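Local coordinates for Dye-decolorizing peroxidase Tfu_3078 (Thermobifida fusca, PDB 5FW4), which uses heme b and hydrogen peroxide to oxidise a wide range of compounds, anthraquinone dyes above all, although its physiological substrate is not known, at residues T112-A115 with A116-E120; G148-L151 with S152-A156; L332-E335 with N336-V339. One frame throughout, in Å; residues are numbered along the deposited sequence.

Interaction 1. Residues T112-A115 with A116-E120; sequences TELA and ARLHE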
ATOM      1  N   THR A 112      22.090  -3.158  11.683  1.00 27.19           N
ATOM      2  CA  THR A 112      21.991  -3.107  13.130  1.00 28.19           C
ATOM      3  C   THR A 112      22.135  -1.683  13.615  1.00 28.78           C
ATOM      4  O   THR A 112      21.344  -1.211  14.420  1.00 28.50           O
ATOM      5  CB  THR A 112      23.037  -4.010  13.829  1.00 29.95           C
ATOM      6  OG1 THR A 112      22.810  -5.393  13.501  1.00 30.16           O
ATOM      7  CG2 THR A 112      22.957  -3.839  15.361  1.00 31.00           C
ATOM      8  N   GLU A 113      23.151  -0.998  13.117  1.00 29.26           N
ATOM      9  CA  GLU A 113      23.438   0.340  13.568  1.00 31.19           C
ATOM     10  C   GLU A 113      22.354   1.313  13.151  1.00 30.22           C
ATOM     11  O   GLU A 113      21.989   2.198  13.923  1.00 30.09           O
ATOM     12  CB  GLU A 113      24.837   0.774  13.076  1.00 32.72           C
ATOM     13  CG  GLU A 113      25.935  -0.071  13.691  1.00 35.31           C
ATOM     14  CD  GLU A 113      27.354   0.343  13.286  1.00 38.67           C
ATOM     15  OE1 GLU A 113      27.557   1.358  12.571  1.00 40.43           O
ATOM     16  OE2 GLU A 113      28.282  -0.374  13.702  1.00 42.67           O
ATOM     17  N   LEU A 114      21.814   1.133  11.952  1.00 29.60           N
ATOM     18  CA  LEU A 114      20.737   1.986  11.493  1.00 30.32           C
ATOM     19  C   LEU A 114      19.413   1.654  12.202  1.00 29.32           C
ATOM     20  O   LEU A 114      18.698   2.569  12.581  1.00 28.49           O
ATOM     21  CB  LEU A 114      20.537   1.912   9.978  1.00 31.10           C
ATOM     22  CG  LEU A 114      19.451   2.856   9.463  1.00 31.98           C
ATOM     23  CD1 LEU A 114      19.705   4.306   9.903  1.00 34.10           C
ATOM     24  CD2 LEU A 114      19.352   2.787   7.937  1.00 33.14           C
ATOM     25  N   ALA A 115      19.098   0.377  12.415  1.00 29.04           N
ATOM     26  CA  ALA A 115      17.923   0.043  13.235  1.00 28.78           C
ATOM     27  C   ALA A 115      18.014   0.707  14.627  1.00 31.25           C
ATOM     28  O   ALA A 115      16.990   1.168  15.180  1.00 31.99           O
ATOM     29  CB  ALA A 115      17.765  -1.454  13.388  1.00 27.77           C
ATOM     30  N   ALA A 116      19.228   0.763  15.190  1.00 30.72           N
ATOM     31  CA  ALA A 116      19.435   1.453  16.468  1.00 32.36           C
ATOM     32  C   ALA A 116      19.004   2.914  16.386  1.00 31.86           C
ATOM     33  O   ALA A 116      18.285   3.386  17.237  1.00 34.59           O
ATOM     34  CB  ALA A 116      20.890   1.354  16.930  1.00 32.43           C
ATOM     35  N   ARG A 117      19.450   3.619  15.360  1.00 31.76           N
ATOM     36  CA  ARG A 117      19.143   5.018  15.230  1.00 32.98           C
ATOM     37  C   ARG A 117      17.677   5.223  15.001  1.00 32.45           C
ATOM     38  O   ARG A 117      17.080   6.110  15.622  1.00 29.81           O
ATOM     39  CB  ARG A 117      19.933   5.653  14.098  1.00 32.82           C
ATOM     40  CG  ARG A 117      21.420   5.582  14.321  1.00 34.59           C
ATOM     41  CD  ARG A 117      22.121   6.451  13.306  1.00 35.07           C
ATOM     42  NE  ARG A 117      21.769   7.836  13.541  1.00 35.82           N
ATOM     43  CZ  ARG A 117      22.037   8.834  12.703  1.00 37.47           C
ATOM     44  NH1 ARG A 117      22.653   8.620  11.536  1.00 36.45           N
ATOM     45  NH2 ARG A 117      21.669  10.066  13.031  1.00 38.49           N
ATOM     46  N   LEU A 118      17.085   4.361  14.161  1.00 33.84           N
ATOM     47  CA  LEU A 118      15.695   4.519  13.730  1.00 32.73           C
ATOM     48  C   LEU A 118      14.703   4.243  14.843  1.00 35.26           C
ATOM     49  O   LEU A 118      13.530   4.623  14.757  1.00 34.10           O
ATOM     50  CB  LEU A 118      15.381   3.623  12.518  1.00 32.03           C
ATOM     51  CG  LEU A 118      16.021   4.040  11.175  1.00 31.65           C
ATOM     52  CD1 LEU A 118      15.813   2.982  10.117  1.00 30.63           C
ATOM     53  CD2 LEU A 118      15.501   5.374  10.638  1.00 32.46           C
ATOM     54  N   HIS A 119      15.168   3.581  15.889  1.00 37.98           N
ATOM     55  CA  HIS A 119      14.323   3.346  17.041  1.00 37.77           C
ATOM     56  C   HIS A 119      14.292   4.531  17.990  1.00 37.88           C
ATOM     57  O   HIS A 119      13.352   4.670  18.743  1.00 41.01           O
ATOM     58  CB  HIS A 119      14.773   2.103  17.777  1.00 37.60           C
ATOM     59  CG  HIS A 119      14.540   0.844  17.011  1.00 37.88           C
ATOM     60  ND1 HIS A 119      15.390  -0.242  17.085  1.00 37.28           N
ATOM     61  CD2 HIS A 119      13.565   0.505  16.133  1.00 37.39           C
ATOM     62  CE1 HIS A 119      14.939  -1.201  16.301  1.00 38.33           C
ATOM     63  NE2 HIS A 119      13.831  -0.774  15.714  1.00 36.74           N
ATOM     64  N   GLU A 120      15.317   5.371  17.950  1.00 37.39           N
ATOM     65  CA  GLU A 120      15.376   6.549  18.802  1.00 38.34           C
ATOM     66  C   GLU A 120      15.141   7.832  18.000  1.00 34.83           C
ATOM     67  O   GLU A 120      14.791   8.853  18.565  1.00 34.25           O
ATOM     68  CB  GLU A 120      16.716   6.624  19.541  1.00 43.31           C
ATOM     69  CG  GLU A 120      17.257   5.305  20.111  1.00 48.42           C
ATOM     70  CD  GLU A 120      16.544   4.800  21.376  1.00 50.42           C
ATOM     71  OE1 GLU A 120      15.465   5.326  21.737  1.00 52.14           O
ATOM     72  OE2 GLU A 120      17.072   3.867  22.019  1.00 52.02           O
TER
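Leu114 and Leu118, one helical turn apart, bring their branched ends together on one side of the helix: CD1 of Leu118 lies 3.7 Å from CG of Leu114. The two side chains cross at a slant rather than run alongside each other. Leu114 holds CG anti to its own nitrogen (chi1 -177°), whereas Leu118 has CG beside its nitrogen, which swings its branch back over the preceding turn, where CG lies 3.4 Å from Leu114 O. That same oxygen accepts the amide of Leu118 at 2.9 Å from N to O. The leucine pair continues into Ile126 of helix 123-126 and Leu203 of helix 193-205, which also touch both side chains.

The imidazole of His119 presents a face to the backbone. Ala115 O sits over that face, 2.9 Å from ND1, too poorly angled to be a hydrogen bond; the amide of His119 reaches the same oxygen only weakly. The far nitrogen, NE2, is hydrogen-bonded to Val142 N, which ties the helix to strand 141-146. Trimming His119 to an alanine would take away this ring and would probably leave the Val142 amide without its side-chain partner, weakening the tie between helix and strand. Arg117 grows from another side of the helix, resting CG 3.5 Å from Glu113 O before bending to a salt bridge with Glu121.

Backbone bonds from Ala116 N to Thr112 O and from Arg117 N to Glu113 O complete the pattern of an alpha-helix, here the connecting helix of the split beta-alpha-beta crossover between strands 81-89 and 141-146 in a ferredoxin-like domain.

Interaction 2. Residues G148-L151 with S152-A156; sequences GSLL and SAIDA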
ATOM      1  N   GLY A 148      18.713 -19.430   5.948  1.00 26.64           N
ATOM      2  CA  GLY A 148      19.618 -20.564   5.839  1.00 27.73           C
ATOM      3  C   GLY A 148      20.514 -20.478   4.609  1.00 27.99           C
ATOM      4  O   GLY A 148      21.652 -20.909   4.668  1.00 28.72           O
ATOM      5  N   SER A 149      20.015 -19.900   3.508  1.00 27.77           N
ATOM      6  CA  SER A 149      20.845 -19.714   2.307  1.00 27.76           C
ATOM      7  C   SER A 149      22.084 -18.841   2.559  1.00 28.13           C
ATOM      8  O   SER A 149      23.101 -18.989   1.878  1.00 27.06           O
ATOM      9  CB  SER A 149      20.034 -19.199   1.101  1.00 26.83           C
ATOM     10  OG  SER A 149      19.462 -17.917   1.287  1.00 26.16           O
ATOM     11  N   LEU A 150      22.019 -17.946   3.539  1.00 28.81           N
ATOM     12  CA  LEU A 150      23.207 -17.152   3.898  1.00 29.71           C
ATOM     13  C   LEU A 150      24.337 -18.077   4.392  1.00 32.00           C
ATOM     14  O   LEU A 150      25.531 -17.859   4.099  1.00 31.53           O
ATOM     15  CB  LEU A 150      22.886 -16.109   4.972  1.00 29.00           C
ATOM     16  CG  LEU A 150      24.130 -15.232   5.255  1.00 30.08           C
ATOM     17  CD1 LEU A 150      24.395 -14.324   4.068  1.00 30.66           C
ATOM     18  CD2 LEU A 150      24.026 -14.430   6.537  1.00 30.47           C
ATOM     19  N   LEU A 151      23.955 -19.087   5.167  1.00 32.14           N
ATOM     20  CA  LEU A 151      24.925 -20.005   5.740  1.00 34.64           C
ATOM     21  C   LEU A 151      25.599 -20.780   4.620  1.00 35.08           C
ATOM     22  O   LEU A 151      26.806 -20.996   4.642  1.00 38.21           O
ATOM     23  CB  LEU A 151      24.285 -20.936   6.792  1.00 34.91           C
ATOM     24  CG  LEU A 151      24.040 -20.295   8.186  1.00 35.78           C
ATOM     25  CD1 LEU A 151      23.061 -19.144   8.170  1.00 35.72           C
ATOM     26  CD2 LEU A 151      23.533 -21.315   9.192  1.00 37.10           C
ATOM     27  N   SER A 152      24.837 -21.157   3.608  1.00 34.43           N
ATOM     28  CA  SER A 152      25.429 -21.780   2.447  1.00 35.87           C
ATOM     29  C   SER A 152      26.454 -20.841   1.803  1.00 35.60           C
ATOM     30  O   SER A 152      27.584 -21.218   1.620  1.00 36.66           O
ATOM     31  CB  SER A 152      24.351 -22.176   1.443  1.00 35.98           C
ATOM     32  OG  SER A 152      23.404 -23.019   2.073  1.00 38.65           O
ATOM     33  N   ALA A 153      26.055 -19.621   1.480  1.00 34.04           N
ATOM     34  CA  ALA A 153      26.968 -18.682   0.827  1.00 35.01           C
ATOM     35  C   ALA A 153      28.273 -18.494   1.562  1.00 34.24           C
ATOM     36  O   ALA A 153      29.310 -18.404   0.940  1.00 35.57           O
ATOM     37  CB  ALA A 153      26.301 -17.330   0.640  1.00 33.87           C
ATOM     38  N   ILE A 154      28.221 -18.391   2.888  1.00 34.28           N
ATOM     39  CA  ILE A 154      29.432 -18.107   3.659  1.00 34.62           C
ATOM     40  C   ILE A 154      30.153 -19.388   4.131  1.00 36.81           C
ATOM     41  O   ILE A 154      31.126 -19.322   4.883  1.00 38.66           O
ATOM     42  CB  ILE A 154      29.146 -17.090   4.802  1.00 33.85           C
ATOM     43  CG1 ILE A 154      28.252 -17.692   5.906  1.00 33.07           C
ATOM     44  CG2 ILE A 154      28.528 -15.825   4.222  1.00 32.07           C
ATOM     45  CD1 ILE A 154      28.300 -16.913   7.192  1.00 33.13           C
ATOM     46  N   ASP A 155      29.681 -20.537   3.647  1.00 37.15           N
ATOM     47  CA  ASP A 155      30.287 -21.839   3.910  1.00 40.02           C
ATOM     48  C   ASP A 155      30.229 -22.122   5.406  1.00 40.09           C
ATOM     49  O   ASP A 155      31.222 -22.491   6.016  1.00 40.68           O
ATOM     50  CB  ASP A 155      31.732 -21.889   3.358  1.00 42.03           C
ATOM     51  CG  ASP A 155      32.407 -23.251   3.545  1.00 44.30           C
ATOM     52  OD1 ASP A 155      31.703 -24.283   3.599  1.00 45.20           O
ATOM     53  OD2 ASP A 155      33.656 -23.278   3.623  1.00 43.81           O
ATOM     54  N   ALA A 156      29.051 -21.940   5.992  1.00 39.60           N
ATOM     55  CA  ALA A 156      28.894 -22.072   7.436  1.00 39.47           C
ATOM     56  C   ALA A 156      27.734 -23.003   7.773  1.00 40.07           C
ATOM     57  O   ALA A 156      26.980 -22.732   8.706  1.00 40.25           O
ATOM     58  CB  ALA A 156      28.673 -20.700   8.064  1.00 38.94           C
TER
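A Schellman motif closes helix 148-153, and its outer bond runs from Ala156 N back to Leu151 O at 2.8 Å, nearly straight, with an N-H...O angle of 168°. The inner bond joins Asp155 N to Ser152 O. Between them Asp155 takes a positive phi of 62°, the left-handed backbone turn at the C-prime position that lets the chain double back. CB of Ala156 lies 3.9 Å from Leu151 O.

Before the turn the usual helical bonds persist: Ala153 N to Ser149 O at 3.0 Å, then Ile154 N to Leu150 O at the same length. The bond from Ser152 N to Gly148 O is weak. Ile154 leaves helical geometry, and its CG1 sits between its own nitrogen and carbonyl carbon (chi1 69°), which lays that branch back along the last turn, 3.3 Å from Leu150 O. The CG2 branch meets Leu150 CD1 loosely, at 4.4 Å. Leu150 and Ile154 go on to touch Ala104 and Ala100 of helix 97-120, and Leu150 also reaches Leu89 of strand 81-89, so the apolar face of the short helix is turned into the N-terminal domain.

The two serines find carboxylates instead, Ser149 OG with Asp183 and Ser152 OG with Glu157. The chemistry implies a helix end secured chiefly by main-chain bonds: Leu151 O is taken by the amide five residues on, that of Ala156, and Ser152 O by the amide three residues on, that of Asp155, in place of the four-residue spacing of the helix.

Interaction 3. Residues L332-E335 with N336-V339; sequences LIPE and NAHV. With HEM (protoporphyrin IX containing Fe), chain C.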
ATOM      1  N   LEU A 332     -20.549 -28.617  16.376  1.00 40.44           N
ATOM      2  CA  LEU A 332     -20.733 -27.168  16.325  1.00 40.44           C
ATOM      3  C   LEU A 332     -19.652 -26.474  15.481  1.00 37.47           C
ATOM      4  O   LEU A 332     -19.958 -25.712  14.583  1.00 36.56           O
ATOM      5  CB  LEU A 332     -20.749 -26.557  17.736  1.00 42.42           C
ATOM      6  CG  LEU A 332     -22.055 -25.896  18.203  1.00 45.26           C
ATOM      7  CD1 LEU A 332     -21.826 -25.142  19.509  1.00 46.08           C
ATOM      8  CD2 LEU A 332     -22.631 -24.947  17.158  1.00 45.30           C
ATOM      9  N   ILE A 333     -18.401 -26.761  15.811  1.00 36.23           N
ATOM     10  CA  ILE A 333     -17.256 -26.389  14.982  1.00 35.13           C
ATOM     11  C   ILE A 333     -17.006 -27.523  13.981  1.00 34.34           C
ATOM     12  O   ILE A 333     -16.693 -28.631  14.401  1.00 35.82           O
ATOM     13  CB  ILE A 333     -15.976 -26.216  15.826  1.00 35.08           C
ATOM     14  CG1 ILE A 333     -16.214 -25.329  17.051  1.00 35.28           C
ATOM     15  CG2 ILE A 333     -14.853 -25.691  14.940  1.00 33.67           C
ATOM     16  CD1 ILE A 333     -16.969 -24.054  16.766  1.00 36.00           C
ATOM     17  N   PRO A 334     -17.164 -27.262  12.660  1.00 33.73           N
ATOM     18  CA  PRO A 334     -17.013 -28.317  11.660  1.00 34.13           C
ATOM     19  C   PRO A 334     -15.742 -29.149  11.747  1.00 34.22           C
ATOM     20  O   PRO A 334     -14.690 -28.651  12.200  1.00 34.08           O
ATOM     21  CB  PRO A 334     -17.084 -27.546  10.341  1.00 33.50           C
ATOM     22  CG  PRO A 334     -18.026 -26.434  10.638  1.00 33.41           C
ATOM     23  CD  PRO A 334     -17.758 -26.045  12.068  1.00 33.29           C
ATOM     24  N   GLU A 335     -15.809 -30.392  11.270  1.00 33.36           N
ATOM     25  CA  GLU A 335     -14.639 -31.249  11.342  1.00 33.88           C
ATOM     26  C   GLU A 335     -13.476 -30.661  10.573  1.00 33.36           C
ATOM     27  O   GLU A 335     -12.330 -30.922  10.915  1.00 34.01           O
ATOM     28  CB  GLU A 335     -14.863 -32.622  10.766  1.00 35.21           C
ATOM     29  CG  GLU A 335     -15.864 -33.422  11.565  1.00 35.38           C
ATOM     30  CD  GLU A 335     -17.284 -33.075  11.204  1.00 36.50           C
ATOM     31  OE1 GLU A 335     -17.516 -31.937  10.720  1.00 33.90           O
ATOM     32  OE2 GLU A 335     -18.183 -33.963  11.428  1.00 35.32           O
ATOM     33  N   ASN A 336     -13.776 -29.945   9.502  1.00 33.92           N
ATOM     34  CA  ASN A 336     -12.695 -29.382   8.691  1.00 33.40           C
ATOM     35  C   ASN A 336     -12.502 -27.910   8.944  1.00 31.55           C
ATOM     36  O   ASN A 336     -11.965 -27.244   8.089  1.00 30.53           O
ATOM     37  CB  ASN A 336     -12.911 -29.664   7.192  1.00 34.68           C
ATOM     38  CG  ASN A 336     -14.148 -28.997   6.603  1.00 36.23           C
ATOM     39  OD1 ASN A 336     -14.401 -29.151   5.409  1.00 39.65           O
ATOM     40  ND2 ASN A 336     -14.921 -28.264   7.401  1.00 37.26           N
ATOM     41  N   ALA A 337     -12.935 -27.403  10.102  1.00 31.20           N
ATOM     42  CA  ALA A 337     -12.845 -25.975  10.372  1.00 29.44           C
ATOM     43  C   ALA A 337     -11.417 -25.634  10.633  1.00 27.97           C
ATOM     44  O   ALA A 337     -10.691 -26.381  11.279  1.00 28.00           O
ATOM     45  CB  ALA A 337     -13.687 -25.558  11.572  1.00 30.87           C
ATOM     46  N   HIS A 338     -11.034 -24.463  10.137  1.00 26.09           N
ATOM     47  CA  HIS A 338      -9.690 -24.002  10.273  1.00 25.39           C
ATOM     48  C   HIS A 338      -9.173 -24.063  11.714  1.00 24.52           C
ATOM     49  O   HIS A 338      -8.174 -24.710  11.984  1.00 24.55           O
ATOM     50  CB  HIS A 338      -9.654 -22.577   9.752  1.00 24.70           C
ATOM     51  CG  HIS A 338      -8.308 -21.954   9.805  1.00 24.72           C
ATOM     52  ND1 HIS A 338      -7.258 -22.374   9.020  1.00 25.61           N
ATOM     53  CD2 HIS A 338      -7.845 -20.917  10.531  1.00 25.50           C
ATOM     54  CE1 HIS A 338      -6.196 -21.631   9.274  1.00 24.83           C
ATOM     55  NE2 HIS A 338      -6.527 -20.751  10.195  1.00 24.11           N
ATOM     56  N   VAL A 339      -9.862 -23.395  12.623  1.00 25.39           N
ATOM     57  CA  VAL A 339      -9.450 -23.358  14.032  1.00 26.73           C
ATOM     58  C   VAL A 339      -9.455 -24.739  14.703  1.00 28.62           C
ATOM     59  O   VAL A 339      -8.719 -24.958  15.668  1.00 29.19           O
ATOM     60  CB  VAL A 339     -10.264 -22.346  14.875  1.00 27.63           C
ATOM     61  CG1 VAL A 339     -10.349 -20.998  14.184  1.00 27.23           C
ATOM     62  CG2 VAL A 339     -11.661 -22.859  15.180  1.00 28.31           C
TER
HETATM   63  CHA HEM C 401      -6.690 -19.014  13.698  1.00 21.92           C
HETATM   64  CHB HEM C 401      -7.554 -17.013   9.373  1.00 20.25           C
HETATM   65  CHC HEM C 401      -3.656 -19.278   7.627  1.00 22.21           C
HETATM   66  CHD HEM C 401      -2.646 -21.058  12.015  1.00 23.85           C
HETATM   67  C1A HEM C 401      -7.241 -18.284  12.673  1.00 22.75           C
HETATM   68  C2A HEM C 401      -8.434 -17.545  12.799  1.00 23.03           C
HETATM   69  C3A HEM C 401      -8.683 -17.007  11.579  1.00 20.54           C
HETATM   70  C4A HEM C 401      -7.658 -17.391  10.707  1.00 21.45           C
HETATM   71  CMA HEM C 401      -9.806 -16.112  11.213  1.00 19.67           C
HETATM   72  CAA HEM C 401      -9.294 -17.425  14.031  1.00 25.71           C
HETATM   73  CBA HEM C 401      -8.941 -16.229  14.908  1.00 28.09           C
HETATM   74  CGA HEM C 401      -7.634 -16.437  15.617  1.00 30.44           C
HETATM   75  O1A HEM C 401      -6.632 -15.783  15.221  1.00 27.33           O
HETATM   76  O2A HEM C 401      -7.568 -17.240  16.582  1.00 29.40           O
HETATM   77  C1B HEM C 401      -6.540 -17.483   8.519  1.00 21.08           C
HETATM   78  C2B HEM C 401      -6.447 -17.135   7.149  1.00 21.02           C
HETATM   79  C3B HEM C 401      -5.346 -17.762   6.633  1.00 22.50           C
HETATM   80  C4B HEM C 401      -4.765 -18.497   7.757  1.00 22.45           C
HETATM   81  CMB HEM C 401      -7.392 -16.219   6.425  1.00 19.85           C
HETATM   82  CAB HEM C 401      -4.738 -17.718   5.298  1.00 24.53           C
HETATM   83  CBB HEM C 401      -5.090 -16.845   4.353  1.00 26.79           C
HETATM   84  C1C HEM C 401      -3.037 -19.957   8.652  1.00 23.26           C
HETATM   85  C2C HEM C 401      -1.875 -20.685   8.515  1.00 21.89           C
HETATM   86  C3C HEM C 401      -1.578 -21.177   9.781  1.00 21.53           C
HETATM   87  C4C HEM C 401      -2.589 -20.747  10.671  1.00 22.10           C
HETATM   88  CMC HEM C 401      -1.151 -20.823   7.201  1.00 22.04           C
HETATM   89  CAC HEM C 401      -0.533 -22.058  10.280  1.00 20.27           C
HETATM   90  CBC HEM C 401       0.138 -22.859   9.513  1.00 23.95           C
HETATM   91  C1D HEM C 401      -3.717 -20.601  12.800  1.00 25.23           C
HETATM   92  C2D HEM C 401      -3.804 -20.955  14.222  1.00 24.53           C
HETATM   93  C3D HEM C 401      -4.943 -20.390  14.684  1.00 25.19           C
HETATM   94  C4D HEM C 401      -5.534 -19.716  13.533  1.00 23.51           C
HETATM   95  CMD HEM C 401      -2.819 -21.764  15.049  1.00 25.45           C
HETATM   96  CAD HEM C 401      -5.457 -20.456  16.109  1.00 25.69           C
HETATM   97  CBD HEM C 401      -6.185 -21.789  16.306  1.00 27.31           C
HETATM   98  CGD HEM C 401      -6.589 -21.964  17.753  1.00 28.99           C
HETATM   99  O1D HEM C 401      -5.783 -22.338  18.627  1.00 28.38           O
HETATM  100  O2D HEM C 401      -7.768 -21.704  18.078  1.00 29.23           O
HETATM  101  NA  HEM C 401      -6.777 -18.188  11.377  1.00 22.80           N
HETATM  102  NB  HEM C 401      -5.523 -18.283   8.834  1.00 22.80           N
HETATM  103  NC  HEM C 401      -3.473 -20.040   9.945  1.00 24.67           N
HETATM  104  ND  HEM C 401      -4.774 -19.847  12.401  1.00 23.54           N
HETATM  105 FE   HEM C 401      -5.174 -19.145  10.681  1.00 24.71          FE
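His338 is the proximal ligand of the heme, its NE2 lying 2.2 Å from the iron. The imidazole stands upright over the porphyrin and meets it through its edge: CD2 is 3.1 Å from the heme nitrogen NA, and CE1 is 3.2 Å from NC across the macrocycle, so the ring plane runs roughly along the line joining these two pyrrole nitrogens. With CG anti to the backbone nitrogen (chi1 -179°), the side chain extends straight out from the chain toward the iron. Next to it, Val339 adds an apolar contact, CG1 lying 3.7 Å from CAA at the root of a propionate.

The second shell fixes the ring. ND1 of His338 is hydrogen-bonded to Asp398 OD2, the proximal histidine-aspartate pair familiar from heme peroxidases, which probably restricts rotation of the imidazole, and Leu400 and Ile301 also touch the histidine.

The backbone that carries the ligand comes next. Ala337 is the N-cap of helix 338-342 and also the last residue of a type I beta turn beginning at Pro334. Its amide bonds to Pro334 O at 3.0 Å, fairly straight at the hydrogen, but rises 66° out of the carbonyl plane, away from the lone-pair directions. Side chains pack across the turn: Ile333 CG2 touches Ala337 CB at 3.6 Å and more loosely Val339 CG2, while Asn336 folds its ND2 to 3.7 Å from Pro334 CB.

Farther out, Arg340 reaches back from the helix, its NE bonded to Pro334 O and its NH2 to Ile333 O, and Leu311 touches Ile333 and Pro334.

The three contacts follow one another along the chain without overlap. Interactions 1 and 2 belong to the N-terminal domain, their centres about 26 Å apart and their nearest atoms about 11 Å apart. Helix 97-120 relates them: it contains interaction 1 near its end, and its earlier turns touch side chains of interaction 2, while strand 141-146 lies between the two helices in sequence. Interaction 3 lies in the C-terminal domain, its centre about 44 Å from that of interaction 1, across the chain's centre, and about 41 Å from that of interaction 2. Interactions 1 and 2 thus lie in helices joined to the sheet holding strands 81-89 and 141-146; interaction 3 alone meets the cofactor, through His338 and Val339.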